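Local structure of putative enoyl-CoA hydratase/isomerase (Mycobacterium abscessus, 4MI2) at the interface of chains A and B. The protein probably acts on acyl-CoA thioesters as a crotonase-family isomerase, likely a 2-(1,2-epoxy-1,2-dihydrophenyl)acetyl-CoA isomerase of phenylacetate degradation. Numbering follows the deposited sequence. Chains: chain A/B, Putative enoyl-CoA hydratase/isomerase.

Three patches of the interface between chains A and B follow the C-terminal helices of chain A across chain B. Contacts 1 and 2 are neighbours, their C-alpha centres about 8 Å apart, and share A:Gly244 and B:Met86; contact 3 lies about 20 Å from contact 1 and 19 Å from contact 2. Helix 229-244 of chain A enters all three, with its first turns in contact 3 and its last in contacts 1 and 2. Helix 87-102 of chain B likewise joins contacts 2 and 3. The chains thus meet along a helix rather than at one point, consistent with the trimer of the deposited assembly.

Contact 1: the interface of chains A and B. Residues chain A 210, 213, 240, 243-244, 246, 248-249, 252-253; chain B 74, 78, 86, 144-147.
A:His249, with 82 Å² hidden by chain B, is gripped at both ring nitrogens. Its CG stands anti to the backbone N (chi1 175°), turning the imidazole toward chain B. ND1 donates to the backbone carbonyl O of B:Ile144 at 2.8 Å, nearly straight at the hydrogen and in the plane of both ring and carbonyl. On the other side of CE1, NE2 meets B:His74 NE2 tip to tip at 3.0 Å. This hydrogen bond, of undecided direction, joins rings inclined by 63°, and together the two bonds fix the ring's rotation. If ND1 carries the proton, a neutral A:His249 would accept from B:His74. The CD2 methyl of B:Leu146 lies over one imidazole face, offset toward the rim, 3.9 Å from the ring centroid.

B:Gly145, at phi 78°, turns the B:144-147 segment between the chain A helices. Its carbonyl O is linked by water 1 to the hydroxyl OG of A:Ser246, which donates to A:Leu243 O and accepts from A:His249 N, thereby positioning the histidine. Farther along, the bent side chain of A:Gln240 crosses B:Leu146 at about a right angle and presents a lone pair of its amide oxygen OE1 to B:Ala147 N at 2.8 Å. B:Leu78 CD2 meets A:Val253 CG2 tip to tip at 3.8 Å.

The site lies where chain A helices 229-244 and 247-257 receive the loop after chain B 3-10 helix 142-144, beside chain B helix 71-80.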
loop_
_atom_site.group_PDB
_atom_site.type_symbol
_atom_site.label_atom_id
_atom_site.label_comp_id
_atom_site.label_asym_id
_atom_site.label_seq_id
_atom_site.Cartn_x
_atom_site.Cartn_y
_atom_site.Cartn_z
ATOM N N PRO A 210 24.509 -1.447 13.311
ATOM C CA PRO A 210 24.888 -2.732 12.741
ATOM C C PRO A 210 24.632 -2.750 11.239
ATOM O O PRO A 210 23.538 -3.099 10.780
ATOM C CB PRO A 210 23.995 -3.719 13.492
ATOM C CG PRO A 210 22.771 -2.935 13.820
ATOM C CD PRO A 210 23.227 -1.522 14.040
ATOM N N ALA A 213 23.276 -5.805 9.435
ATOM C CA ALA A 213 21.859 -5.981 9.784
ATOM C C ALA A 213 20.980 -5.034 8.975
ATOM O O ALA A 213 19.900 -5.420 8.505
ATOM C CB ALA A 213 21.635 -5.771 11.270
ATOM N N GLN A 240 18.687 -14.116 8.933
ATOM C CA GLN A 240 18.858 -14.194 10.381
ATOM C C GLN A 240 20.012 -15.133 10.739
ATOM O O GLN A 240 20.746 -14.867 11.679
ATOM C CB GLN A 240 17.570 -14.662 11.076
ATOM C CG GLN A 240 16.387 -13.712 10.959
ATOM C CD GLN A 240 16.568 -12.399 11.697
ATOM O OE1 GLN A 240 17.401 -11.579 11.337
ATOM N NE2 GLN A 240 15.753 -12.180 12.710
ATOM N N LEU A 243 23.230 -13.242 10.190
ATOM C CA LEU A 243 23.431 -12.198 11.202
ATOM C C LEU A 243 23.652 -12.763 12.599
ATOM O O LEU A 243 24.391 -12.190 13.395
ATOM C CB LEU A 243 22.262 -11.221 11.214
ATOM C CG LEU A 243 22.095 -10.385 9.943
ATOM C CD1 LEU A 243 20.758 -9.645 9.961
ATOM C CD2 LEU A 243 23.251 -9.411 9.767
ATOM N N GLY A 244 23.012 -13.886 12.899
ATOM C CA GLY A 244 23.237 -14.575 14.170
ATOM C C GLY A 244 24.708 -14.906 14.408
ATOM O O GLY A 244 25.170 -14.932 15.553
ATOM N N SER A 246 27.162 -13.036 13.051
ATOM C CA SER A 246 27.920 -11.798 12.896
ATOM C C SER A 246 28.525 -11.366 14.230
ATOM O O SER A 246 28.018 -11.697 15.306
ATOM C CB SER A 246 27.039 -10.668 12.336
ATOM O OG SER A 246 26.137 -10.142 13.306
ATOM N N ASP A 248 28.695 -8.223 15.218
ATOM C CA ASP A 248 27.784 -7.198 15.736
ATOM C C ASP A 248 26.643 -7.786 16.562
ATOM O O ASP A 248 26.209 -7.175 17.545
ATOM C CB ASP A 248 27.196 -6.344 14.598
ATOM C CG ASP A 248 28.138 -5.247 14.137
ATOM O OD1 ASP A 248 29.178 -5.030 14.795
ATOM O OD2 ASP A 248 27.846 -4.591 13.115
ATOM N N HIS A 249 26.148 -8.957 16.178
ATOM C CA HIS A 249 25.092 -9.570 16.960
ATOM C C HIS A 249 25.590 -10.057 18.327
ATOM O O HIS A 249 24.917 -9.846 19.338
ATOM C CB HIS A 249 24.427 -10.710 16.210
ATOM C CG HIS A 249 23.413 -11.428 17.028
ATOM N ND1 HIS A 249 22.313 -10.800 17.575
ATOM C CD2 HIS A 249 23.347 -12.715 17.427
ATOM C CE1 HIS A 249 21.607 -11.678 18.264
ATOM N NE2 HIS A 249 22.210 -12.850 18.179
ATOM N N ALA A 252 26.201 -7.078 20.594
ATOM C CA ALA A 252 24.972 -6.490 21.129
ATOM C C ALA A 252 24.420 -7.325 22.274
ATOM O O ALA A 252 24.017 -6.779 23.307
ATOM C CB ALA A 252 23.921 -6.335 20.047
ATOM N N VAL A 253 24.410 -8.642 22.100
ATOM C CA VAL A 253 23.905 -9.529 23.147
ATOM C C VAL A 253 24.772 -9.411 24.404
ATOM O O VAL A 253 24.252 -9.235 25.499
ATOM C CB VAL A 253 23.836 -10.994 22.672
ATOM C CG1 VAL A 253 23.577 -11.925 23.844
ATOM C CG2 VAL A 253 22.749 -11.158 21.619
ATOM N N HIS B 74 18.101 -18.127 23.815
ATOM C CA HIS B 74 18.865 -17.576 22.720
ATOM C C HIS B 74 20.349 -17.412 23.080
ATOM O O HIS B 74 21.221 -17.737 22.280
ATOM C CB HIS B 74 18.279 -16.248 22.262
ATOM C CG HIS B 74 19.068 -15.618 21.172
ATOM N ND1 HIS B 74 19.083 -16.110 19.887
ATOM C CD2 HIS B 74 19.926 -14.574 21.190
ATOM C CE1 HIS B 74 19.902 -15.378 19.152
ATOM N NE2 HIS B 74 20.427 -14.443 19.922
ATOM N N LEU B 78 23.535 -19.236 21.191
ATOM C CA LEU B 78 24.546 -18.347 20.644
ATOM C C LEU B 78 25.941 -18.693 21.174
ATOM O O LEU B 78 26.919 -18.653 20.432
ATOM C CB LEU B 78 24.187 -16.895 20.964
ATOM C CG LEU B 78 25.094 -15.787 20.443
ATOM C CD1 LEU B 78 25.244 -15.875 18.935
ATOM C CD2 LEU B 78 24.553 -14.428 20.852
ATOM N N MET B 86 20.313 -19.232 14.994
ATOM C CA MET B 86 18.994 -18.856 14.501
ATOM C C MET B 86 18.249 -19.989 13.814
ATOM O O MET B 86 17.258 -19.732 13.139
ATOM C CB MET B 86 19.090 -17.637 13.577
ATOM C CG MET B 86 19.660 -16.397 14.252
ATOM S SD MET B 86 18.761 -15.881 15.735
ATOM C CE MET B 86 17.365 -15.002 15.037
ATOM N N ILE B 144 19.583 -5.382 18.138
ATOM C CA ILE B 144 20.607 -6.359 18.533
ATOM C C ILE B 144 21.329 -6.981 17.343
ATOM O O ILE B 144 21.919 -8.064 17.460
ATOM C CB ILE B 144 20.040 -7.479 19.433
ATOM C CG1 ILE B 144 18.892 -8.211 18.733
ATOM C CG2 ILE B 144 19.611 -6.909 20.787
ATOM C CD1 ILE B 144 18.357 -9.366 19.547
ATOM N N GLY B 145 21.300 -6.290 16.209
ATOM C CA GLY B 145 22.057 -6.706 15.031
ATOM C C GLY B 145 21.473 -7.844 14.220
ATOM O O GLY B 145 22.195 -8.514 13.500
ATOM N N LEU B 146 20.174 -8.074 14.344
ATOM C CA LEU B 146 19.464 -8.993 13.471
ATOM C C LEU B 146 18.645 -8.164 12.475
ATOM O O LEU B 146 18.665 -6.930 12.530
ATOM C CB LEU B 146 18.589 -9.930 14.304
ATOM C CG LEU B 146 19.374 -10.837 15.277
ATOM C CD1 LEU B 146 18.452 -11.585 16.241
ATOM C CD2 LEU B 146 20.269 -11.817 14.518
ATOM N N ALA B 147 17.927 -8.821 11.569
ATOM C CA ALA B 147 17.169 -8.108 10.544
ATOM C C ALA B 147 15.649 -8.236 10.723
ATOM O O ALA B 147 14.978 -7.258 11.063
ATOM C CB ALA B 147 17.603 -8.566 9.161
HETATM O O HOH W 1 24.747 -7.805 12.722
#

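Contact 2: the interface of chains A and B. Residues chain A 241, 244-245; chain B 82-87.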
loop_
_atom_site.group_PDB
_atom_site.type_symbol
_atom_site.label_atom_id
_atom_site.label_comp_id
_atom_site.label_asym_id
_atom_site.label_seq_id
_atom_site.Cartn_x
_atom_site.Cartn_y
_atom_site.Cartn_z
ATOM N N GLN A 241 20.169 -16.222 9.991
ATOM C CA GLN A 241 21.275 -17.159 10.245
ATOM C C GLN A 241 22.623 -16.485 9.998
ATOM O O GLN A 241 23.543 -16.637 10.795
ATOM C CB GLN A 241 21.145 -18.440 9.406
ATOM C CG GLN A 241 22.043 -19.590 9.872
ATOM C CD GLN A 241 21.501 -20.325 11.116
ATOM O OE1 GLN A 241 21.441 -19.765 12.231
ATOM N NE2 GLN A 241 21.130 -21.600 10.934
ATOM N N GLY A 244 23.012 -13.886 12.899
ATOM C CA GLY A 244 23.237 -14.575 14.170
ATOM C C GLY A 244 24.708 -14.906 14.408
ATOM O O GLY A 244 25.170 -14.932 15.553
ATOM N N ALA A 245 25.436 -15.149 13.317
ATOM C CA ALA A 245 26.873 -15.456 13.365
ATOM C C ALA A 245 27.763 -14.207 13.267
ATOM O O ALA A 245 28.984 -14.315 13.373
ATOM C CB ALA A 245 27.230 -16.433 12.243
ATOM N N PRO B 82 27.318 -20.251 17.522
ATOM C CA PRO B 82 26.836 -19.007 16.907
ATOM C C PRO B 82 26.378 -19.158 15.459
ATOM O O PRO B 82 25.404 -18.518 15.053
ATOM C CB PRO B 82 28.044 -18.052 16.987
ATOM C CG PRO B 82 29.203 -18.872 17.442
ATOM C CD PRO B 82 28.654 -20.090 18.126
ATOM N N ALA B 83 27.067 -20.005 14.699
ATOM C CA ALA B 83 26.752 -20.221 13.285
ATOM C C ALA B 83 25.331 -20.745 13.054
ATOM O O ALA B 83 24.758 -20.537 11.984
ATOM C CB ALA B 83 27.762 -21.174 12.671
ATOM N N HIS B 84 24.776 -21.440 14.043
ATOM C CA HIS B 84 23.447 -22.021 13.922
ATOM C C HIS B 84 22.461 -21.513 14.977
ATOM O O HIS B 84 21.409 -22.114 15.183
ATOM C CB HIS B 84 23.564 -23.542 13.967
ATOM C CG HIS B 84 24.464 -24.095 12.906
ATOM N ND1 HIS B 84 25.644 -24.748 13.191
ATOM C CD2 HIS B 84 24.365 -24.073 11.557
ATOM C CE1 HIS B 84 26.230 -25.108 12.063
ATOM N NE2 HIS B 84 25.474 -24.709 11.058
ATOM N N ALA B 85 22.771 -20.379 15.600
ATOM C CA ALA B 85 21.949 -19.865 16.704
ATOM C C ALA B 85 20.529 -19.483 16.287
ATOM O O ALA B 85 19.643 -19.414 17.137
ATOM C CB ALA B 85 22.626 -18.676 17.377
ATOM N N MET B 86 20.313 -19.232 14.994
ATOM C CA MET B 86 18.994 -18.856 14.501
ATOM C C MET B 86 18.249 -19.989 13.814
ATOM O O MET B 86 17.258 -19.732 13.139
ATOM C CB MET B 86 19.090 -17.637 13.577
ATOM C CG MET B 86 19.660 -16.397 14.252
ATOM S SD MET B 86 18.761 -15.881 15.735
ATOM C CE MET B 86 17.365 -15.002 15.037
ATOM N N ASP B 87 18.695 -21.232 14.016
ATOM C CA ASP B 87 17.971 -22.432 13.567
ATOM C C ASP B 87 16.475 -22.388 13.872
ATOM O O ASP B 87 15.642 -22.858 13.095
ATOM C CB ASP B 87 18.527 -23.674 14.276
ATOM C CG ASP B 87 19.758 -24.247 13.608
ATOM O OD1 ASP B 87 20.207 -23.718 12.572
ATOM O OD2 ASP B 87 20.278 -25.252 14.141
HETATM O O HOH W 2 23.072 -17.923 13.432
#
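Direct hydrogen bonding centres on the carboxamide of A:Gln241, whose 96 Å² of hidden surface is the largest in this patch. Its CG is anti to the backbone N (chi1 -165°), and a bend at chi2 (78°) brings the amide alongside the B:82-87 turn. There it reads a donor and an acceptor together. Oxygen OE1 accepts from B:Met86 N at 3.0 Å, in the amide plane but with a bent N-H geometry. Nitrogen NE2 donates to the carboxylate OD1 of B:Asp87 at 2.8 Å, with that oxygen in the amide plane and approached nearly along its C-O axis. The side chains cross obliquely, with amide and carboxylate planes 62° apart, and the two bonds hold the amide against rotation. B:Asp87 starts helix 87-102, so the amide grips the entrance to that helix.

Water-mediated contacts add a third tie: water 2 bridges A:Gln241 O and OE1 to B:Pro82 O, bringing three oxygens together around one water.

Apolar packing is looser. The methyl CB of A:Ala245 rests 4.0 Å from B:Ala83 CA in the 3-10 helix 82-84, while the CA of A:Gly244 packs against B:Met86 CG. The shortest water link runs from A:Gln241 OE1 to water 2, at 2.7 Å.

Contact 3: the interface of chains A and B. Residues chain A 229-230, 233-234; chain B 94, 97-98, 101, 151.
Two leucines one turn apart on helix 229-244 of chain A face helix 87-102 of chain B. A:Leu229, with 79 Å² hidden, extends with CG anti to the backbone N (chi1 178°) and divides its branches. CD2 reaches tip to tip toward B:Asp101, 3.5 Å from its CB methylene, whereas CD1 touches the methyl CB of B:Ala151 at 3.8 Å. A:Leu233 takes the other common position, CG anti to the carbonyl carbon (chi1 -65°), and slides antiparallel past two chain B side chains. Its CD1 packs on the aliphatic stem of B:Glu98, 3.5 Å from CG; CD2 lies 3.9 Å from B:Ala151 CB. B:Leu97 CB borders both A:Leu233 methyls. The leucine's CB borders the amide of B:Asn94, 3.6 Å from its CG.

That same amide offers a weak polar supplement, ND2 donating to A:Leu233 O at 3.1 Å. B:Asn94 has its own CG anti to the carbonyl carbon (chi1 -73°), which lays the amide beside the chain A helix.

Farther out, the helical spacing of B:Asn94, B:Glu98 and B:Asp101 lines these side chains along one flank. B:Ala151, just before helix 152-160, supplies the opposing wall. The patch seats the start of the chain A helix in chain B mainly by apolar contact, probably steadying the trimer.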
loop_
_atom_site.group_PDB
_atom_site.type_symbol
_atom_site.label_atom_id
_atom_site.label_comp_id
_atom_site.label_asym_id
_atom_site.label_seq_id
_atom_site.Cartn_x
_atom_site.Cartn_y
_atom_site.Cartn_z
ATOM N N LEU A 229 4.326 -16.116 1.037
ATOM C CA LEU A 229 4.775 -16.255 2.419
ATOM C C LEU A 229 5.968 -17.201 2.538
ATOM O O LEU A 229 6.933 -16.894 3.239
ATOM C CB LEU A 229 3.628 -16.761 3.305
ATOM C CG LEU A 229 3.980 -17.002 4.778
ATOM C CD1 LEU A 229 4.440 -15.710 5.437
ATOM C CD2 LEU A 229 2.780 -17.580 5.499
ATOM N N GLY A 230 5.881 -18.352 1.863
ATOM C CA GLY A 230 6.961 -19.349 1.860
ATOM C C GLY A 230 8.310 -18.731 1.539
ATOM O O GLY A 230 9.297 -19.015 2.205
ATOM N N LEU A 233 9.534 -16.166 4.393
ATOM C CA LEU A 233 10.028 -16.878 5.569
ATOM C C LEU A 233 11.394 -17.521 5.343
ATOM O O LEU A 233 12.254 -17.465 6.222
ATOM C CB LEU A 233 9.011 -17.933 5.994
ATOM C CG LEU A 233 7.663 -17.388 6.470
ATOM C CD1 LEU A 233 6.711 -18.535 6.766
ATOM C CD2 LEU A 233 7.839 -16.506 7.695
ATOM N N GLU A 234 11.591 -18.111 4.162
ATOM C CA GLU A 234 12.888 -18.706 3.787
ATOM C C GLU A 234 13.998 -17.651 3.752
ATOM O O GLU A 234 15.049 -17.834 4.359
ATOM C CB GLU A 234 12.784 -19.451 2.443
ATOM C CG GLU A 234 12.065 -20.793 2.568
ATOM C CD GLU A 234 12.007 -21.610 1.277
ATOM O OE1 GLU A 234 11.153 -21.313 0.381
ATOM O OE2 GLU A 234 12.791 -22.595 1.181
ATOM N N ASN B 94 8.919 -20.254 11.450
ATOM C CA ASN B 94 8.361 -20.438 10.121
ATOM C C ASN B 94 7.101 -21.329 10.119
ATOM O O ASN B 94 6.072 -20.908 9.599
ATOM C CB ASN B 94 9.447 -20.867 9.115
ATOM C CG ASN B 94 10.394 -19.716 8.750
ATOM O OD1 ASN B 94 10.238 -18.597 9.235
ATOM N ND2 ASN B 94 11.360 -19.981 7.867
ATOM N N LEU B 97 4.088 -19.305 11.582
ATOM C CA LEU B 97 3.533 -18.296 10.688
ATOM C C LEU B 97 2.732 -18.918 9.548
ATOM O O LEU B 97 1.670 -18.407 9.191
ATOM C CB LEU B 97 4.619 -17.368 10.151
ATOM C CG LEU B 97 4.962 -16.127 10.997
ATOM C CD1 LEU B 97 3.743 -15.220 11.125
ATOM C CD2 LEU B 97 5.512 -16.496 12.370
ATOM N N GLU B 98 3.216 -20.036 9.008
ATOM C CA GLU B 98 2.478 -20.761 7.980
ATOM C C GLU B 98 1.180 -21.326 8.542
ATOM O O GLU B 98 0.146 -21.263 7.882
ATOM C CB GLU B 98 3.332 -21.878 7.351
ATOM C CG GLU B 98 4.637 -21.352 6.783
ATOM C CD GLU B 98 5.161 -22.120 5.592
ATOM O OE1 GLU B 98 6.115 -22.909 5.774
ATOM O OE2 GLU B 98 4.651 -21.915 4.461
ATOM N N ASP B 101 -1.185 -18.531 8.900
ATOM C CA ASP B 101 -1.651 -18.174 7.567
ATOM C C ASP B 101 -2.669 -19.174 7.008
ATOM O O ASP B 101 -3.616 -18.776 6.335
ATOM C CB ASP B 101 -0.456 -18.030 6.612
ATOM C CG ASP B 101 -0.883 -17.757 5.181
ATOM O OD1 ASP B 101 -1.270 -16.606 4.884
ATOM O OD2 ASP B 101 -0.834 -18.712 4.372
ATOM N N ALA B 151 7.781 -13.219 9.320
ATOM C CA ALA B 151 7.101 -12.587 8.183
ATOM C C ALA B 151 6.998 -11.058 8.261
ATOM O O ALA B 151 6.347 -10.417 7.415
ATOM C CB ALA B 151 5.725 -13.194 7.973
#